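Local coordinates for protein omega-class glutathione S-transferase (Bombyx mori, PDB 3WD6) that binds glutathione and, as an omega-class family member, probably catalyses glutathione transfer and glutathione-dependent reduction of dehydroascorbate, at residues R43-L48 against Y55-I60; T95-D100 against P107-D112; V123-P128 against D156-Q161; K135-S140 against R190-D195. All coordinates share one frame; numbering follows the deposited sequence.

Contact 1 of 4, residues R43-L48 against Y55-I60. With EDO (1,2-ethanediol), chain H.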
loop_
_atom_site.group_PDB
_atom_site.type_symbol
_atom_site.label_atom_id
_atom_site.label_comp_id
_atom_site.label_asym_id
_atom_site.label_seq_id
_atom_site.Cartn_x
_atom_site.Cartn_y
_atom_site.Cartn_z
ATOM N N ARG A 43 -2.729 1.040 1.281
ATOM C CA ARG A 43 -2.777 1.421 2.692
ATOM C C ARG A 43 -4.204 1.628 3.161
ATOM O O ARG A 43 -4.578 1.182 4.258
ATOM C CB ARG A 43 -1.983 2.711 2.923
ATOM C CG ARG A 43 -0.506 2.528 2.867
ATOM C CD ARG A 43 0.157 3.859 2.802
ATOM N NE ARG A 43 1.558 3.783 3.200
ATOM C CZ ARG A 43 2.381 4.821 3.206
ATOM N NH1 ARG A 43 1.937 6.022 2.807
ATOM N NH2 ARG A 43 3.639 4.654 3.620
ATOM N N THR A 44 -5.001 2.311 2.339
ATOM C CA THR A 44 -6.370 2.629 2.722
ATOM C C THR A 44 -7.227 1.354 2.737
ATOM O O THR A 44 -7.996 1.127 3.676
ATOM C CB THR A 44 -6.959 3.708 1.793
ATOM O OG1 THR A 44 -6.147 4.897 1.861
ATOM C CG2 THR A 44 -8.399 4.033 2.191
ATOM N N ILE A 45 -7.091 0.518 1.703
ATOM C CA ILE A 45 -7.751 -0.805 1.660
ATOM C C ILE A 45 -7.420 -1.683 2.880
ATOM O O ILE A 45 -8.318 -2.266 3.507
ATOM C CB ILE A 45 -7.313 -1.606 0.408
ATOM C CG1 ILE A 45 -7.472 -0.768 -0.873
ATOM C CG2 ILE A 45 -8.050 -2.928 0.332
ATOM C CD1 ILE A 45 -8.904 -0.351 -1.144
ATOM N N LEU A 46 -6.131 -1.800 3.199
ATOM C CA LEU A 46 -5.712 -2.628 4.326
ATOM C C LEU A 46 -6.410 -2.157 5.590
ATOM O O LEU A 46 -7.007 -2.950 6.315
ATOM C CB LEU A 46 -4.187 -2.561 4.533
ATOM C CG LEU A 46 -3.345 -3.158 3.401
ATOM C CD1 LEU A 46 -1.877 -2.919 3.661
ATOM C CD2 LEU A 46 -3.651 -4.665 3.218
ATOM N N ALA A 47 -6.329 -0.853 5.841
ATOM C CA ALA A 47 -6.922 -0.287 7.032
ATOM C C ALA A 47 -8.409 -0.622 7.066
ATOM O O ALA A 47 -8.918 -1.175 8.064
ATOM C CB ALA A 47 -6.680 1.234 7.089
ATOM N N LEU A 48 -9.108 -0.309 5.978
ATOM C CA LEU A 48 -10.545 -0.587 5.912
ATOM C C LEU A 48 -10.837 -2.076 6.121
ATOM O O LEU A 48 -11.788 -2.434 6.845
ATOM C CB LEU A 48 -11.133 -0.114 4.589
ATOM C CG LEU A 48 -11.147 1.395 4.362
ATOM C CD1 LEU A 48 -11.405 1.669 2.900
ATOM C CD2 LEU A 48 -12.211 2.055 5.204
ATOM N N TYR A 55 -17.276 -0.640 2.755
ATOM C CA TYR A 55 -16.945 0.384 1.782
ATOM C C TYR A 55 -17.095 -0.153 0.373
ATOM O O TYR A 55 -17.394 -1.342 0.168
ATOM C CB TYR A 55 -15.526 0.931 2.004
ATOM C CG TYR A 55 -14.421 -0.064 1.721
ATOM C CD1 TYR A 55 -14.109 -1.064 2.637
ATOM C CD2 TYR A 55 -13.669 0.009 0.543
ATOM C CE1 TYR A 55 -13.083 -1.969 2.398
ATOM C CE2 TYR A 55 -12.642 -0.896 0.287
ATOM C CZ TYR A 55 -12.351 -1.887 1.222
ATOM O OH TYR A 55 -11.340 -2.807 0.990
ATOM N N GLU A 56 -16.914 0.745 -0.592
ATOM C CA GLU A 56 -16.941 0.395 -2.008
ATOM C C GLU A 56 -15.681 0.976 -2.650
ATOM O O GLU A 56 -15.081 1.945 -2.130
ATOM C CB GLU A 56 -18.198 0.966 -2.691
ATOM C CG GLU A 56 -18.325 2.485 -2.523
ATOM C CD GLU A 56 -19.454 3.079 -3.350
ATOM O OE1 GLU A 56 -19.413 4.301 -3.633
ATOM O OE2 GLU A 56 -20.390 2.331 -3.707
ATOM N N VAL A 57 -15.283 0.386 -3.774
ATOM C CA VAL A 57 -14.083 0.816 -4.472
ATOM C C VAL A 57 -14.461 1.374 -5.833
ATOM O O VAL A 57 -15.200 0.743 -6.570
ATOM C CB VAL A 57 -13.103 -0.373 -4.692
ATOM C CG1 VAL A 57 -11.889 0.055 -5.522
ATOM C CG2 VAL A 57 -12.672 -0.991 -3.356
ATOM N N VAL A 58 -13.956 2.560 -6.161
ATOM C CA VAL A 58 -14.006 3.061 -7.531
ATOM C C VAL A 58 -12.582 3.128 -8.081
ATOM O O VAL A 58 -11.750 3.875 -7.565
ATOM C CB VAL A 58 -14.685 4.456 -7.637
ATOM C CG1 VAL A 58 -14.501 5.026 -9.060
ATOM C CG2 VAL A 58 -16.165 4.352 -7.297
ATOM N N ASN A 59 -12.289 2.331 -9.106
ATOM C CA ASN A 59 -10.931 2.284 -9.658
ATOM C C ASN A 59 -10.672 3.336 -10.728
ATOM O O ASN A 59 -11.544 3.631 -11.544
ATOM C CB ASN A 59 -10.609 0.883 -10.157
ATOM C CG ASN A 59 -10.364 -0.075 -9.018
ATOM O OD1 ASN A 59 -9.777 0.307 -7.987
ATOM N ND2 ASN A 59 -10.821 -1.317 -9.174
ATOM N N ILE A 60 -9.478 3.911 -10.715
ATOM C CA ILE A 60 -9.179 5.041 -11.592
ATOM C C ILE A 60 -8.008 4.756 -12.509
ATOM O O ILE A 60 -6.916 4.436 -12.034
ATOM C CB ILE A 60 -8.797 6.300 -10.791
ATOM C CG1 ILE A 60 -9.935 6.728 -9.842
ATOM C CG2 ILE A 60 -8.384 7.396 -11.728
ATOM C CD1 ILE A 60 -11.228 7.148 -10.527
HETATM C C1 EDO H . -13.917 -5.573 5.027
HETATM O O1 EDO H . -13.880 -4.180 5.425
HETATM C C2 EDO H . -14.087 -5.703 3.505
HETATM O O2 EDO H . -13.399 -6.861 2.995
#
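Leu-48 lays its CD1 methyl over the face of the Tyr-55 ring, 3.6 Å from the ring centroid and 10° off the ring normal, which is CH-pi geometry. Its CB presses toward one side of the same ring, 3.5 Å from Tyr-55 CE1. Ile-45, one helical turn earlier, crosses the tyrosine at about a right angle. Its CG2, anti to its backbone N, brings a methyl 3.4 Å from Tyr-55 OH, while CD1 comes obliquely to CE2 at 4.0 Å. That same CD1 reaches CG2 of Val-57 at 4.4 Å, the looser end of the contact. These mostly apolar meetings set helix 39-51 against strand 56-60 and the residue leading into it; helix and strand are the last two elements of the beta-alpha-beta unit begun by strand 31-34 in the thioredoxin-like N-terminal domain. CG of Tyr-55 sits between backbone N and carbonyl carbon (chi1 68°), a setting that swings the ring toward the helix. There its hydroxyl hydrogen-bonds Asn-49 OD1. Replacing the tyrosine by an alanine would probably leave the Leu-48 methyl without a ring to lie on and Asn-49 without its hydroxyl partner. An ethanediol O1 lies at the ring edge, 3.8 Å from Tyr-55 CE1.

Contact 2 of 4, residues T95-D100 against P107-D112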
loop_
_atom_site.group_PDB
_atom_site.type_symbol
_atom_site.label_atom_id
_atom_site.label_comp_id
_atom_site.label_asym_id
_atom_site.label_seq_id
_atom_site.Cartn_x
_atom_site.Cartn_y
_atom_site.Cartn_z
ATOM N N THR A 95 -5.797 9.556 5.207
ATOM C CA THR A 95 -7.039 8.795 5.197
ATOM C C THR A 95 -7.036 7.744 6.305
ATOM O O THR A 95 -8.013 7.584 7.044
ATOM C CB THR A 95 -7.271 8.133 3.849
ATOM O OG1 THR A 95 -6.403 6.996 3.730
ATOM C CG2 THR A 95 -6.984 9.153 2.742
ATOM N N VAL A 96 -5.926 7.038 6.437
ATOM C CA VAL A 96 -5.844 5.997 7.456
ATOM C C VAL A 96 -5.952 6.553 8.874
ATOM O O VAL A 96 -6.589 5.933 9.729
ATOM C CB VAL A 96 -4.584 5.131 7.289
ATOM C CG1 VAL A 96 -4.402 4.221 8.488
ATOM C CG2 VAL A 96 -4.688 4.339 5.984
ATOM N N GLU A 97 -5.351 7.718 9.124
ATOM C CA GLU A 97 -5.419 8.327 10.461
ATOM C C GLU A 97 -6.855 8.787 10.784
ATOM O O GLU A 97 -7.337 8.618 11.907
ATOM C CB GLU A 97 -4.366 9.443 10.631
ATOM C CG GLU A 97 -2.898 8.913 10.584
ATOM C CD GLU A 97 -1.803 9.999 10.320
ATOM O OE1 GLU A 97 -2.104 11.225 10.345
ATOM O OE2 GLU A 97 -0.618 9.615 10.095
ATOM N N TYR A 98 -7.549 9.333 9.786
ATOM C CA TYR A 98 -8.975 9.643 9.919
ATOM C C TYR A 98 -9.859 8.422 10.274
ATOM O O TYR A 98 -10.711 8.504 11.177
ATOM C CB TYR A 98 -9.506 10.303 8.648
ATOM C CG TYR A 98 -10.979 10.629 8.734
ATOM C CD1 TYR A 98 -11.932 9.703 8.347
ATOM C CD2 TYR A 98 -11.416 11.863 9.226
ATOM C CE1 TYR A 98 -13.284 9.990 8.420
ATOM C CE2 TYR A 98 -12.771 12.162 9.313
ATOM C CZ TYR A 98 -13.702 11.214 8.908
ATOM O OH TYR A 98 -15.057 11.488 8.982
ATOM N N LEU A 99 -9.673 7.308 9.561
ATOM C CA LEU A 99 -10.459 6.110 9.826
ATOM C C LEU A 99 -10.182 5.586 11.232
ATOM O O LEU A 99 -11.104 5.135 11.932
ATOM C CB LEU A 99 -10.206 5.025 8.769
ATOM C CG LEU A 99 -10.633 5.414 7.337
ATOM C CD1 LEU A 99 -9.946 4.524 6.260
ATOM C CD2 LEU A 99 -12.163 5.402 7.196
ATOM N N ASP A 100 -8.926 5.661 11.662
ATOM C CA ASP A 100 -8.576 5.162 12.995
ATOM C C ASP A 100 -9.205 6.021 14.103
ATOM O O ASP A 100 -9.565 5.496 15.161
ATOM C CB ASP A 100 -7.052 5.056 13.179
ATOM C CG ASP A 100 -6.646 3.911 14.116
ATOM O OD1 ASP A 100 -7.147 2.763 13.925
ATOM O OD2 ASP A 100 -5.829 4.158 15.052
ATOM N N PRO A 107 -8.218 -0.595 16.795
ATOM C CA PRO A 107 -7.383 0.608 16.619
ATOM C C PRO A 107 -6.029 0.270 15.978
ATOM O O PRO A 107 -5.326 -0.637 16.449
ATOM C CB PRO A 107 -7.181 1.116 18.055
ATOM C CG PRO A 107 -7.386 -0.109 18.932
ATOM C CD PRO A 107 -8.418 -0.956 18.216
ATOM N N LEU A 108 -5.675 0.991 14.916
ATOM C CA LEU A 108 -4.422 0.738 14.219
ATOM C C LEU A 108 -3.239 1.438 14.881
ATOM O O LEU A 108 -2.130 0.886 14.940
ATOM C CB LEU A 108 -4.539 1.150 12.752
ATOM C CG LEU A 108 -5.630 0.346 12.048
ATOM C CD1 LEU A 108 -5.786 0.769 10.591
ATOM C CD2 LEU A 108 -5.339 -1.161 12.181
ATOM N N LEU A 109 -3.477 2.650 15.371
ATOM C CA LEU A 109 -2.423 3.414 16.012
ATOM C C LEU A 109 -2.452 3.180 17.523
ATOM O O LEU A 109 -3.528 3.172 18.139
ATOM C CB LEU A 109 -2.569 4.907 15.684
ATOM C CG LEU A 109 -2.056 5.364 14.303
ATOM C CD1 LEU A 109 -2.633 6.712 13.876
ATOM C CD2 LEU A 109 -0.519 5.412 14.269
ATOM N N PRO A 110 -1.265 2.957 18.117
ATOM C CA PRO A 110 -1.094 2.939 19.576
ATOM C C PRO A 110 -1.772 4.150 20.204
ATOM O O PRO A 110 -1.695 5.275 19.649
ATOM C CB PRO A 110 0.422 3.091 19.748
ATOM C CG PRO A 110 1.009 2.459 18.531
ATOM C CD PRO A 110 0.005 2.698 17.402
ATOM N N GLN A 111 -2.425 3.935 21.344
ATOM C CA GLN A 111 -3.014 5.048 22.096
ATOM C C GLN A 111 -1.932 5.926 22.743
ATOM O O GLN A 111 -2.035 7.149 22.745
ATOM C CB GLN A 111 -4.023 4.540 23.137
ATOM C CG GLN A 111 -5.505 4.480 22.637
ATOM C CD GLN A 111 -5.805 3.342 21.625
ATOM O OE1 GLN A 111 -4.899 2.629 21.158
ATOM N NE2 GLN A 111 -7.090 3.176 21.291
ATOM N N ASP A 112 -0.884 5.303 23.271
ATOM C CA ASP A 112 0.198 6.061 23.907
ATOM C C ASP A 112 0.989 6.915 22.904
ATOM O O ASP A 112 1.525 6.392 21.912
ATOM C CB ASP A 112 1.151 5.123 24.656
ATOM C CG ASP A 112 2.395 5.837 25.119
ATOM O OD1 ASP A 112 2.257 6.736 25.981
ATOM O OD2 ASP A 112 3.506 5.524 24.614
HETATM O O HOH W 1 -5.859 5.034 18.271
#
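Asp-100, near the end of helix 92-102, meets the backbone of Leu-108 and Leu-109 in a polar side-chain-to-backbone contact that ties the helix to the loop leading on to helix 113-125. The two carboxylate oxygens divide the work. OD1 accepts from Leu-108 N at 2.5 Å, a nearly straight bond (173° at the hydrogen) received on the syn side and 22° out of the carboxylate plane; the distance is too short to be taken literally. OD2 accepts from Leu-109 N at 2.8 Å, but this donor stands well above the plane. Two consecutive amides gripped by one carboxylate are likely to fix both its position and its rotation. The grip has a water extension, since one molecule donates to Leu-109 O at 3.0 Å and, weakly, to OD2. Lys-51 forms a salt bridge with OD1 and probably helps to hold the negative charge there. An asparagine here would probably lose that charge pairing with Lys-51, and its amide NH2 could not accept from one of the two backbone amides.

Carbon contacts flank the carboxylate: the Glu-97 and Leu-109 side chains cross obliquely, CG 4.0 Å from CD1, and Val-96 CG1 meets Leu-108 CD1 more loosely at 4.3 Å. The acid group of Glu-97 turns to a salt bridge with Lys-120 of helix 113-125. Val-96 and Leu-108 both touch Ala-47 of helix 39-51 and Tyr-177 of helix 177-189, which places the contact where the N-terminal domain meets the helical C-terminal part.

Contact 3 of 4, residues V123-P128 against D156-Q161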
loop_
_atom_site.group_PDB
_atom_site.type_symbol
_atom_site.label_atom_id
_atom_site.label_comp_id
_atom_site.label_asym_id
_atom_site.label_seq_id
_atom_site.Cartn_x
_atom_site.Cartn_y
_atom_site.Cartn_z
ATOM N N VAL A 123 7.155 3.775 9.753
ATOM C CA VAL A 123 6.619 3.978 8.409
ATOM C C VAL A 123 7.550 4.826 7.540
ATOM O O VAL A 123 7.785 4.479 6.380
ATOM C CB VAL A 123 5.245 4.662 8.431
ATOM C CG1 VAL A 123 4.835 5.027 7.004
ATOM C CG2 VAL A 123 4.223 3.769 9.093
ATOM N N GLU A 124 8.058 5.935 8.093
ATOM C CA GLU A 124 9.003 6.810 7.376
ATOM C C GLU A 124 10.226 6.025 7.000
ATOM O O GLU A 124 10.752 6.190 5.903
ATOM C CB GLU A 124 9.474 7.999 8.233
ATOM C CG GLU A 124 9.022 9.382 7.772
ATOM C CD GLU A 124 9.277 9.674 6.280
ATOM O OE1 GLU A 124 10.467 9.737 5.863
ATOM O OE2 GLU A 124 8.270 9.873 5.539
ATOM N N ALA A 125 10.688 5.181 7.917
ATOM C CA ALA A 125 11.824 4.310 7.627
ATOM C C ALA A 125 11.662 3.510 6.304
ATOM O O ALA A 125 12.662 3.065 5.728
ATOM C CB ALA A 125 12.132 3.378 8.821
ATOM N N SER A 126 10.442 3.336 5.795
ATOM C CA SER A 126 10.328 2.591 4.532
ATOM C C SER A 126 10.471 3.429 3.237
ATOM O O SER A 126 10.402 2.876 2.123
ATOM C CB SER A 126 9.050 1.761 4.481
ATOM O OG SER A 126 7.914 2.592 4.275
ATOM N N ALA A 127 10.687 4.733 3.369
ATOM C CA ALA A 127 10.846 5.589 2.181
ATOM C C ALA A 127 11.915 5.091 1.180
ATOM O O ALA A 127 11.667 5.069 -0.033
ATOM C CB ALA A 127 11.115 7.045 2.578
ATOM N N PRO A 128 13.107 4.692 1.681
ATOM C CA PRO A 128 14.162 4.177 0.788
ATOM C C PRO A 128 13.703 2.948 0.006
ATOM O O PRO A 128 14.147 2.719 -1.133
ATOM C CB PRO A 128 15.287 3.793 1.753
ATOM C CG PRO A 128 15.080 4.686 2.926
ATOM C CD PRO A 128 13.580 4.815 3.072
ATOM N N ASP A 156 17.246 -3.167 7.580
ATOM C CA ASP A 156 17.925 -3.389 8.850
ATOM C C ASP A 156 17.154 -2.737 9.990
ATOM O O ASP A 156 16.907 -3.359 11.034
ATOM C CB ASP A 156 19.360 -2.836 8.828
ATOM C CG ASP A 156 20.279 -3.604 7.891
ATOM O OD1 ASP A 156 19.963 -4.767 7.545
ATOM O OD2 ASP A 156 21.336 -3.041 7.501
ATOM N N PHE A 157 16.791 -1.474 9.788
ATOM C CA PHE A 157 16.150 -0.685 10.834
ATOM C C PHE A 157 14.823 -1.324 11.204
ATOM O O PHE A 157 14.521 -1.512 12.391
ATOM C CB PHE A 157 15.936 0.754 10.364
ATOM C CG PHE A 157 15.277 1.637 11.385
ATOM C CD1 PHE A 157 16.040 2.315 12.326
ATOM C CD2 PHE A 157 13.894 1.810 11.397
ATOM C CE1 PHE A 157 15.450 3.147 13.270
ATOM C CE2 PHE A 157 13.292 2.643 12.347
ATOM C CZ PHE A 157 14.078 3.321 13.285
ATOM N N ILE A 158 14.038 -1.673 10.188
ATOM C CA ILE A 158 12.718 -2.243 10.423
ATOM C C ILE A 158 12.799 -3.601 11.137
ATOM O O ILE A 158 12.153 -3.810 12.174
ATOM C CB ILE A 158 11.920 -2.328 9.126
ATOM C CG1 ILE A 158 11.714 -0.909 8.584
ATOM C CG2 ILE A 158 10.586 -3.016 9.379
ATOM C CD1 ILE A 158 10.995 -0.843 7.246
ATOM N N GLN A 159 13.618 -4.504 10.601
ATOM C CA GLN A 159 13.865 -5.777 11.261
ATOM C C GLN A 159 14.272 -5.592 12.717
ATOM O O GLN A 159 13.767 -6.292 13.594
ATOM C CB GLN A 159 14.935 -6.575 10.529
ATOM C CG GLN A 159 15.058 -8.024 10.995
ATOM C CD GLN A 159 15.880 -8.841 10.018
ATOM O OE1 GLN A 159 15.430 -9.881 9.492
ATOM N NE2 GLN A 159 17.088 -8.368 9.754
ATOM N N GLU A 160 15.175 -4.650 12.978
ATOM C CA GLU A 160 15.622 -4.411 14.355
ATOM C C GLU A 160 14.462 -3.956 15.272
ATOM O O GLU A 160 14.355 -4.406 16.417
ATOM C CB GLU A 160 16.816 -3.430 14.392
ATOM C CG GLU A 160 17.604 -3.397 15.726
ATOM C CD GLU A 160 18.309 -4.741 16.070
ATOM O OE1 GLU A 160 18.583 -5.556 15.145
ATOM O OE2 GLU A 160 18.600 -4.982 17.275
ATOM N N GLN A 161 13.589 -3.086 14.765
ATOM C CA GLN A 161 12.427 -2.686 15.534
ATOM C C GLN A 161 11.586 -3.913 15.913
ATOM O O GLN A 161 11.162 -4.070 17.090
ATOM C CB GLN A 161 11.590 -1.678 14.753
ATOM C CG GLN A 161 12.321 -0.380 14.446
ATOM C CD GLN A 161 13.077 0.143 15.649
ATOM O OE1 GLN A 161 12.504 0.334 16.725
ATOM N NE2 GLN A 161 14.379 0.343 15.486
#
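Ala-125 and Phe-157 form the close part of this contact: the alanine methyl CB lies 3.5 Å from CD2 of the ring and 3.8 Å from CE2. It approaches obliquely, nearest the CD2-CE2 bond. The phenylalanine gets there because CG is anti to its backbone N (chi1 180°), which extends the side chain from helix 145-165 toward the alanine. Beside this pair the packing relaxes. Ile-158 brings CG1 to 4.3 Å from the same Ala-125 CB, and its CD1 stands equally far from CB of Ser-126. With an alanine facing it, the helix backbones come to 7.2 Å between the CA atoms of Ala-125 and Ile-158.

The contact belongs to the all-helical C-terminal part of the GST fold, at the break where helix 113-125 gives way to helix 127-138. Ser-126 occupies that break and satisfies its hydroxyl locally: OG donates to Val-123 O at 2.8 Å, in the carbonyl plane. The same oxygen also accepts from Ser-126 N, while Gln-130 NE2 bonds to OG.

Burial differs along the contact as well. Ile-158 and Ser-126 are on the inner side, where both touch Ile-182 of helix 177-189. Phe-157 and Ala-125 lie on the partly exposed side despite their short contact; there Gln-161 NE2, one turn on, lies over one face of the phenylalanine ring, 3.7 Å above the plane and offset toward the ring's outline.

Contact 4 of 4, residues K135-S140 against R190-D195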
loop_
_atom_site.group_PDB
_atom_site.type_symbol
_atom_site.label_atom_id
_atom_site.label_comp_id
_atom_site.label_asym_id
_atom_site.label_seq_id
_atom_site.Cartn_x
_atom_site.Cartn_y
_atom_site.Cartn_z
ATOM N N LYS A 135 12.189 3.418 -8.603
ATOM C CA LYS A 135 13.325 3.625 -9.505
ATOM C C LYS A 135 13.552 2.403 -10.375
ATOM O O LYS A 135 13.720 2.517 -11.588
ATOM C CB LYS A 135 14.607 3.938 -8.736
ATOM C CG LYS A 135 14.900 5.420 -8.559
ATOM C CD LYS A 135 16.121 5.628 -7.644
ATOM C CE LYS A 135 16.248 7.081 -7.217
ATOM N NZ LYS A 135 14.918 7.625 -6.784
ATOM N N ILE A 136 13.573 1.228 -9.759
ATOM C CA ILE A 136 13.802 0.002 -10.515
ATOM C C ILE A 136 12.700 -0.186 -11.543
ATOM O O ILE A 136 12.930 -0.646 -12.663
ATOM C CB ILE A 136 13.830 -1.211 -9.594
ATOM C CG1 ILE A 136 15.115 -1.182 -8.759
ATOM C CG2 ILE A 136 13.703 -2.497 -10.401
ATOM C CD1 ILE A 136 15.370 -2.448 -7.960
ATOM N N LEU A 137 11.500 0.203 -11.144
ATOM C CA LEU A 137 10.326 0.076 -11.983
ATOM C C LEU A 137 10.321 1.024 -13.191
ATOM O O LEU A 137 9.974 0.596 -14.288
ATOM C CB LEU A 137 9.061 0.287 -11.140
ATOM C CG LEU A 137 7.744 -0.170 -11.757
ATOM C CD1 LEU A 137 7.765 -1.667 -12.002
ATOM C CD2 LEU A 137 6.574 0.222 -10.861
ATOM N N LYS A 138 10.707 2.290 -13.002
ATOM C CA LYS A 138 10.499 3.328 -14.035
ATOM C C LYS A 138 11.750 4.071 -14.520
ATOM O O LYS A 138 11.700 4.761 -15.544
ATOM C CB LYS A 138 9.468 4.379 -13.564
ATOM C CG LYS A 138 8.056 3.850 -13.327
ATOM C CD LYS A 138 7.035 4.990 -13.422
ATOM C CE LYS A 138 5.689 4.600 -12.809
ATOM N NZ LYS A 138 4.690 5.714 -12.845
ATOM N N PHE A 139 12.852 3.958 -13.778
ATOM C CA PHE A 139 14.094 4.662 -14.119
ATOM C C PHE A 139 15.278 3.744 -13.848
ATOM O O PHE A 139 16.309 4.176 -13.326
ATOM C CB PHE A 139 14.226 5.959 -13.299
ATOM C CG PHE A 139 12.905 6.670 -13.058
ATOM C CD1 PHE A 139 12.263 7.361 -14.084
ATOM C CD2 PHE A 139 12.304 6.642 -11.801
ATOM C CE1 PHE A 139 11.041 8.009 -13.857
ATOM C CE2 PHE A 139 11.083 7.290 -11.564
ATOM C CZ PHE A 139 10.452 7.972 -12.591
ATOM N N SER A 140 15.117 2.478 -14.229
ATOM C CA SER A 140 15.968 1.386 -13.749
ATOM C C SER A 140 17.449 1.595 -14.021
ATOM O O SER A 140 18.304 1.126 -13.265
ATOM C CB SER A 140 15.510 0.045 -14.344
ATOM O OG SER A 140 16.355 -1.016 -13.915
ATOM N N ARG A 190 8.440 -9.112 -2.978
ATOM C CA ARG A 190 8.291 -10.506 -3.382
ATOM C C ARG A 190 8.448 -10.711 -4.909
ATOM O O ARG A 190 9.026 -11.710 -5.352
ATOM C CB ARG A 190 6.952 -11.061 -2.874
ATOM C CG ARG A 190 6.975 -11.481 -1.406
ATOM C CD ARG A 190 5.581 -11.451 -0.745
ATOM N NE ARG A 190 4.627 -12.448 -1.233
ATOM C CZ ARG A 190 3.612 -12.180 -2.065
ATOM N NH1 ARG A 190 3.430 -10.946 -2.526
ATOM N NH2 ARG A 190 2.771 -13.140 -2.437
ATOM N N ALA A 191 7.961 -9.760 -5.705
ATOM C CA ALA A 191 8.069 -9.874 -7.163
ATOM C C ALA A 191 9.408 -9.385 -7.699
ATOM O O ALA A 191 9.763 -9.670 -8.838
ATOM C CB ALA A 191 6.936 -9.152 -7.848
ATOM N N PHE A 192 10.150 -8.642 -6.892
ATOM C CA PHE A 192 11.481 -8.218 -7.302
ATOM C C PHE A 192 12.521 -9.189 -6.770
ATOM O O PHE A 192 13.720 -8.950 -6.909
ATOM C CB PHE A 192 11.781 -6.811 -6.795
ATOM C CG PHE A 192 11.004 -5.740 -7.500
ATOM C CD1 PHE A 192 11.498 -5.153 -8.667
ATOM C CD2 PHE A 192 9.777 -5.321 -7.010
ATOM C CE1 PHE A 192 10.775 -4.155 -9.331
ATOM C CE2 PHE A 192 9.046 -4.321 -7.672
ATOM C CZ PHE A 192 9.549 -3.739 -8.836
ATOM N N ALA A 193 12.062 -10.284 -6.170
ATOM C CA ALA A 193 12.968 -11.205 -5.500
ATOM C C ALA A 193 13.931 -11.961 -6.426
ATOM O O ALA A 193 14.715 -12.774 -5.944
ATOM C CB ALA A 193 12.192 -12.175 -4.598
ATOM N N HIS A 194 13.899 -11.710 -7.735
ATOM C CA HIS A 194 14.962 -12.266 -8.601
ATOM C C HIS A 194 15.710 -11.200 -9.390
ATOM O O HIS A 194 16.347 -11.493 -10.411
ATOM C CB HIS A 194 14.460 -13.360 -9.547
ATOM C CG HIS A 194 15.507 -14.377 -9.908
ATOM N ND1 HIS A 194 16.491 -14.790 -9.028
ATOM C CD2 HIS A 194 15.703 -15.086 -11.049
ATOM C CE1 HIS A 194 17.251 -15.702 -9.613
ATOM N NE2 HIS A 194 16.792 -15.900 -10.838
ATOM N N ASP A 195 15.584 -9.959 -8.934
ATOM C CA ASP A 195 16.530 -8.911 -9.272
ATOM C C ASP A 195 17.541 -8.965 -8.126
ATOM O O ASP A 195 17.162 -9.147 -6.965
ATOM C CB ASP A 195 15.814 -7.565 -9.362
ATOM C CG ASP A 195 16.769 -6.389 -9.452
ATOM O OD1 ASP A 195 17.882 -6.461 -8.888
ATOM O OD2 ASP A 195 16.391 -5.372 -10.076
#
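Ile-136 is the side chain that reaches both Phe-192 and Asp-195 across this contact, and its two branches can be traced separately. CB points toward the 190-195 loop. From it CG2, anti to the backbone N, meets Phe-192 first: 3.5 Å to CE1 and 3.9 Å to CD1, an oblique approach to that side of the ring. The other branch, CG1, is anti to the carbonyl carbon (chi1 -71°) and continues extended to CD1, which ends 3.8 Å from Asp-195 OD2. CG2 also lies 3.9 Å from that oxygen, so the carboxylate borders the isoleucine by van der Waals contact; its polar partner is Arg-197, with which OD2 forms a salt bridge. Leu-137 adds a methyl from another direction. Its CD1 lies at the edge of the Phe-192 ring, near the ring plane, 4.2 Å from CZ, and the two side chains cross at about a right angle. The contact thus joins the C-terminal end of helix 127-138 to the loop following helix 177-189. Helix 228-240 closes in beside it: His-235 touches Leu-137 and meets the Phe-192 ring with the planes about 30° apart. Val-198, from the loop before helix 206-216, touches both Ile-136 and Phe-192.

How the contacts relate
Along the chain, contacts 1 and 2 follow in series, and contacts 3 and 4 come later, their segments alternating. The centres of contacts 1 and 2 are about 16 Å apart, and the two touch: Thr-44 OG1 and Thr-95 OG1 probably share a hydrogen bond at 2.8 Å, and Leu-48 CD2 packs 3.5 Å from Leu-99 CD1, which joins helices 39-51 and 92-102. Contacts 3 and 4 share helix 127-138, centres about 19 Å apart. Their centres are about 25 Å from that of contact 1, yet Arg-43 of contact 1 packs on Val-123 of contact 3. Contact 1 lies within the thioredoxin-like domain, which holds glutathione, contact 2 at its border with the helices, contacts 3 and 4 among the helices.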